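Local coordinates for protein Phikz039 (Pseudomonas phage phikz, PDB 3ZBQ) that belongs to the tubulin family as the phage tubulin-like protein PhuZ, and holds guanosine-5'-diphosphate in a pocket of its nucleotide-binding domain, at residues K4-Y10 / P93-I99. Sequence-based numbering, arbitrary orientation.
Sequences KVKTRIY and PAGDTNI
Ile99 joins Arg8 and Tyr10 through its backbone: its N gives a hydrogen bond to Arg8 O (2.9 Å), and its O receives one from Tyr10 N (2.7 Å). Ile99 thus bonds the residues on either side of its partner Ile9, the pattern of parallel strands, here 7-12 and 97-103, adjacent in the central sheet of a tubulin-like fold. The Ile99 side chain lies alongside that of Ile9 and sends CD1 to 4.0 Å from Thr7 CG2; Leu186 and Leu189 of helix 175-192 also pack on it, a buried apolar setting that suits branched aliphatics.

On the other face stands Arg8. With CG anti to the backbone N (chi1 -176°), its long chain bends twice to reach the loop 93-96, where NE donates a nearly straight hydrogen bond to Pro93 O (2.9 Å). The planar guanidinium offers this N-H in its own plane, while Val5 CG2 lies over the rim of one face.

Lys4 lays its long chain over that loop, CE resting 3.5 Å from Gly95 O, while NZ makes a salt bridge with Glu125 and meets Asp96 OD1 through a water; Asp96 OD2 is bonded to Gln195. Deeper in, Thr97 OG1 and Thr97 N grip Lys6 O from opposite faces of its plane.

Apolar packing and backbone bonds therefore secure the strands, whereas Arg8 and Lys4 add side-chain contacts to a loop also held by backbone bonds and the Asn98 amide.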
ATOM      1  N   LYS A   4       0.806  -5.837  22.915  1.00 18.72           N
ATOM      2  CA  LYS A   4       0.791  -5.419  21.516  1.00 16.50           C
ATOM      3  C   LYS A   4       0.524  -3.930  21.445  1.00 14.62           C
ATOM      4  O   LYS A   4      -0.306  -3.419  22.188  1.00 14.47           O
ATOM      5  CB  LYS A   4      -0.303  -6.154  20.733  1.00 15.16           C
ATOM      6  CG  LYS A   4       0.003  -7.609  20.392  1.00 17.67           C
ATOM      7  CD  LYS A   4      -1.202  -8.320  19.763  1.00 16.52           C
ATOM      8  CE  LYS A   4      -1.429  -7.919  18.305  1.00 14.32           C
ATOM      9  NZ  LYS A   4      -2.389  -8.852  17.642  1.00 14.62           N
ATOM     10  N   VAL A   5       1.214  -3.231  20.547  1.00 11.73           N
ATOM     11  CA  VAL A   5       0.913  -1.821  20.326  1.00  9.77           C
ATOM     12  C   VAL A   5      -0.464  -1.712  19.670  1.00 10.23           C
ATOM     13  O   VAL A   5      -0.933  -2.674  19.060  1.00 11.82           O
ATOM     14  CB  VAL A   5       1.989  -1.136  19.461  1.00 13.31           C
ATOM     15  CG1 VAL A   5       3.329  -1.139  20.187  1.00 15.04           C
ATOM     16  CG2 VAL A   5       2.115  -1.828  18.104  1.00  8.92           C
ATOM     17  N   LYS A   6      -1.117  -0.561  19.817  1.00  8.23           N
ATOM     18  CA  LYS A   6      -2.430  -0.356  19.211  1.00 11.40           C
ATOM     19  C   LYS A   6      -2.362  -0.378  17.683  1.00  7.70           C
ATOM     20  O   LYS A   6      -3.173  -1.026  17.019  1.00  6.41           O
ATOM     21  CB  LYS A   6      -3.055   0.949  19.698  1.00 11.39           C
ATOM     22  CG  LYS A   6      -3.317   0.965  21.205  1.00 14.11           C
ATOM     23  CD  LYS A   6      -3.864   2.305  21.660  1.00 17.87           C
ATOM     24  CE  LYS A   6      -4.084   2.308  23.168  1.00 21.78           C
ATOM     25  NZ  LYS A   6      -4.811   3.539  23.600  1.00 26.26           N
ATOM     26  N   THR A   7      -1.381   0.325  17.131  1.00  8.93           N
ATOM     27  CA  THR A   7      -1.212   0.374  15.689  1.00  5.98           C
ATOM     28  C   THR A   7       0.275   0.335  15.353  1.00  7.41           C
ATOM     29  O   THR A   7       1.032   1.195  15.812  1.00  9.42           O
ATOM     30  CB  THR A   7      -1.803   1.672  15.098  1.00  7.43           C
ATOM     31  OG1 THR A   7      -3.201   1.765  15.416  1.00  8.16           O
ATOM     32  CG2 THR A   7      -1.616   1.699  13.590  1.00  7.31           C
ATOM     33  N   ARG A   8       0.690  -0.673  14.588  1.00  4.68           N
ATOM     34  CA  ARG A   8       2.047  -0.711  14.038  1.00  7.31           C
ATOM     35  C   ARG A   8       1.990  -0.233  12.598  1.00  6.47           C
ATOM     36  O   ARG A   8       1.169  -0.709  11.803  1.00  5.37           O
ATOM     37  CB  ARG A   8       2.628  -2.138  14.080  1.00  9.22           C
ATOM     38  CG  ARG A   8       4.095  -2.263  13.600  1.00  9.49           C
ATOM     39  CD  ARG A   8       5.092  -1.795  14.665  1.00 11.25           C
ATOM     40  NE  ARG A   8       5.095  -2.679  15.831  1.00 12.71           N
ATOM     41  CZ  ARG A   8       5.643  -2.371  17.004  1.00 13.55           C
ATOM     42  NH1 ARG A   8       6.229  -1.199  17.173  1.00 15.15           N
ATOM     43  NH2 ARG A   8       5.589  -3.234  18.016  1.00 17.01           N
ATOM     44  N   ILE A   9       2.858   0.704  12.244  1.00  8.84           N
ATOM     45  CA  ILE A   9       2.926   1.134  10.859  1.00  5.86           C
ATOM     46  C   ILE A   9       4.249   0.673  10.264  1.00  7.60           C
ATOM     47  O   ILE A   9       5.307   0.909  10.847  1.00  8.15           O
ATOM     48  CB  ILE A   9       2.792   2.655  10.733  1.00  5.65           C
ATOM     49  CG1 ILE A   9       1.551   3.143  11.507  1.00  8.55           C
ATOM     50  CG2 ILE A   9       2.731   3.041   9.271  1.00  7.32           C
ATOM     51  CD1 ILE A   9       1.280   4.660  11.380  1.00  6.39           C
ATOM     52  N   TYR A  10       4.170  -0.016   9.127  1.00  3.96           N
ATOM     53  CA  TYR A  10       5.354  -0.514   8.423  1.00  7.09           C
ATOM     54  C   TYR A  10       5.573   0.317   7.167  1.00  5.04           C
ATOM     55  O   TYR A  10       4.782   0.229   6.212  1.00  4.51           O
ATOM     56  CB  TYR A  10       5.159  -1.984   8.016  1.00  6.37           C
ATOM     57  CG  TYR A  10       4.919  -2.953   9.162  1.00  5.53           C
ATOM     58  CD1 TYR A  10       3.649  -3.131   9.693  1.00  7.25           C
ATOM     59  CD2 TYR A  10       5.959  -3.716   9.679  1.00  7.48           C
ATOM     60  CE1 TYR A  10       3.424  -4.033  10.730  1.00  6.52           C
ATOM     61  CE2 TYR A  10       5.745  -4.613  10.713  1.00  6.97           C
ATOM     62  CZ  TYR A  10       4.477  -4.766  11.232  1.00  7.88           C
ATOM     63  OH  TYR A  10       4.273  -5.656  12.266  1.00  8.11           O
ATOM     64  N   PRO A  93       6.847  -6.711  15.878  1.00 10.15           N
ATOM     65  CA  PRO A  93       5.622  -7.516  15.974  1.00 11.16           C
ATOM     66  C   PRO A  93       4.362  -6.724  15.631  1.00  9.43           C
ATOM     67  O   PRO A  93       4.318  -5.495  15.799  1.00  9.17           O
ATOM     68  CB  PRO A  93       5.610  -7.979  17.440  1.00 15.04           C
ATOM     69  CG  PRO A  93       6.526  -7.053  18.161  1.00 15.68           C
ATOM     70  CD  PRO A  93       7.567  -6.631  17.163  1.00 12.16           C
ATOM     71  N   ALA A  94       3.364  -7.434  15.116  1.00 10.83           N
ATOM     72  CA  ALA A  94       2.084  -6.839  14.732  1.00 12.22           C
ATOM     73  C   ALA A  94       1.431  -6.083  15.873  1.00 11.65           C
ATOM     74  O   ALA A  94       1.529  -6.485  17.036  1.00  9.50           O
ATOM     75  CB  ALA A  94       1.126  -7.919  14.232  1.00  9.16           C
ATOM     76  N   GLY A  95       0.744  -4.996  15.532  1.00  8.94           N
ATOM     77  CA  GLY A  95      -0.099  -4.304  16.492  1.00 10.14           C
ATOM     78  C   GLY A  95      -1.527  -4.828  16.451  1.00  9.33           C
ATOM     79  O   GLY A  95      -1.846  -5.705  15.636  1.00  7.85           O
ATOM     80  N   ASP A  96      -2.393  -4.303  17.317  1.00  8.98           N
ATOM     81  CA  ASP A  96      -3.815  -4.633  17.247  1.00  8.22           C
ATOM     82  C   ASP A  96      -4.377  -4.276  15.868  1.00  8.43           C
ATOM     83  O   ASP A  96      -5.260  -4.960  15.353  1.00  5.35           O
ATOM     84  CB  ASP A  96      -4.609  -3.908  18.347  1.00  9.43           C
ATOM     85  CG  ASP A  96      -4.339  -4.465  19.737  1.00 11.72           C
ATOM     86  OD1 ASP A  96      -4.114  -5.691  19.868  1.00 13.82           O
ATOM     87  OD2 ASP A  96      -4.368  -3.670  20.703  1.00 12.78           O
ATOM     88  N   THR A  97      -3.831  -3.214  15.274  1.00  8.25           N
ATOM     89  CA  THR A  97      -4.091  -2.857  13.884  1.00  6.14           C
ATOM     90  C   THR A  97      -2.745  -2.613  13.221  1.00  5.35           C
ATOM     91  O   THR A  97      -1.757  -2.340  13.903  1.00  4.75           O
ATOM     92  CB  THR A  97      -4.949  -1.588  13.763  1.00  4.94           C
ATOM     93  OG1 THR A  97      -4.353  -0.530  14.532  1.00  5.72           O
ATOM     94  CG2 THR A  97      -6.366  -1.855  14.274  1.00  6.64           C
ATOM     95  N   ASN A  98      -2.697  -2.730  11.898  1.00  4.93           N
ATOM     96  CA  ASN A  98      -1.426  -2.623  11.188  1.00  5.24           C
ATOM     97  C   ASN A  98      -1.603  -1.879   9.886  1.00  4.76           C
ATOM     98  O   ASN A  98      -2.544  -2.149   9.130  1.00  5.65           O
ATOM     99  CB  ASN A  98      -0.850  -4.012  10.921  1.00  5.45           C
ATOM    100  CG  ASN A  98      -0.607  -4.780  12.194  1.00  6.08           C
ATOM    101  OD1 ASN A  98       0.463  -4.656  12.794  1.00  4.86           O
ATOM    102  ND2 ASN A  98      -1.628  -5.525  12.660  1.00  4.65           N
ATOM    103  N   ILE A  99      -0.701  -0.941   9.621  1.00  5.51           N
ATOM    104  CA  ILE A  99      -0.776  -0.154   8.408  1.00  3.33           C
ATOM    105  C   ILE A  99       0.549  -0.340   7.690  1.00  4.13           C
ATOM    106  O   ILE A  99       1.599  -0.189   8.292  1.00  3.33           O
ATOM    107  CB  ILE A  99      -1.014   1.346   8.702  1.00  4.06           C
ATOM    108  CG1 ILE A  99      -2.255   1.523   9.587  1.00  3.32           C
ATOM    109  CG2 ILE A  99      -1.181   2.128   7.400  1.00  3.89           C
ATOM    110  CD1 ILE A  99      -2.582   2.964   9.933  1.00  4.33           C
TER
HETATM  111  O   HOH W   1      -4.685  -7.967  18.632  1.00 13.71           O
HETATM  112  O   HOH W   2      -2.821  -3.576  22.581  1.00 16.10           O
HETATM  113  O   HOH W   3       2.956  -4.984  18.907  1.00  9.95           O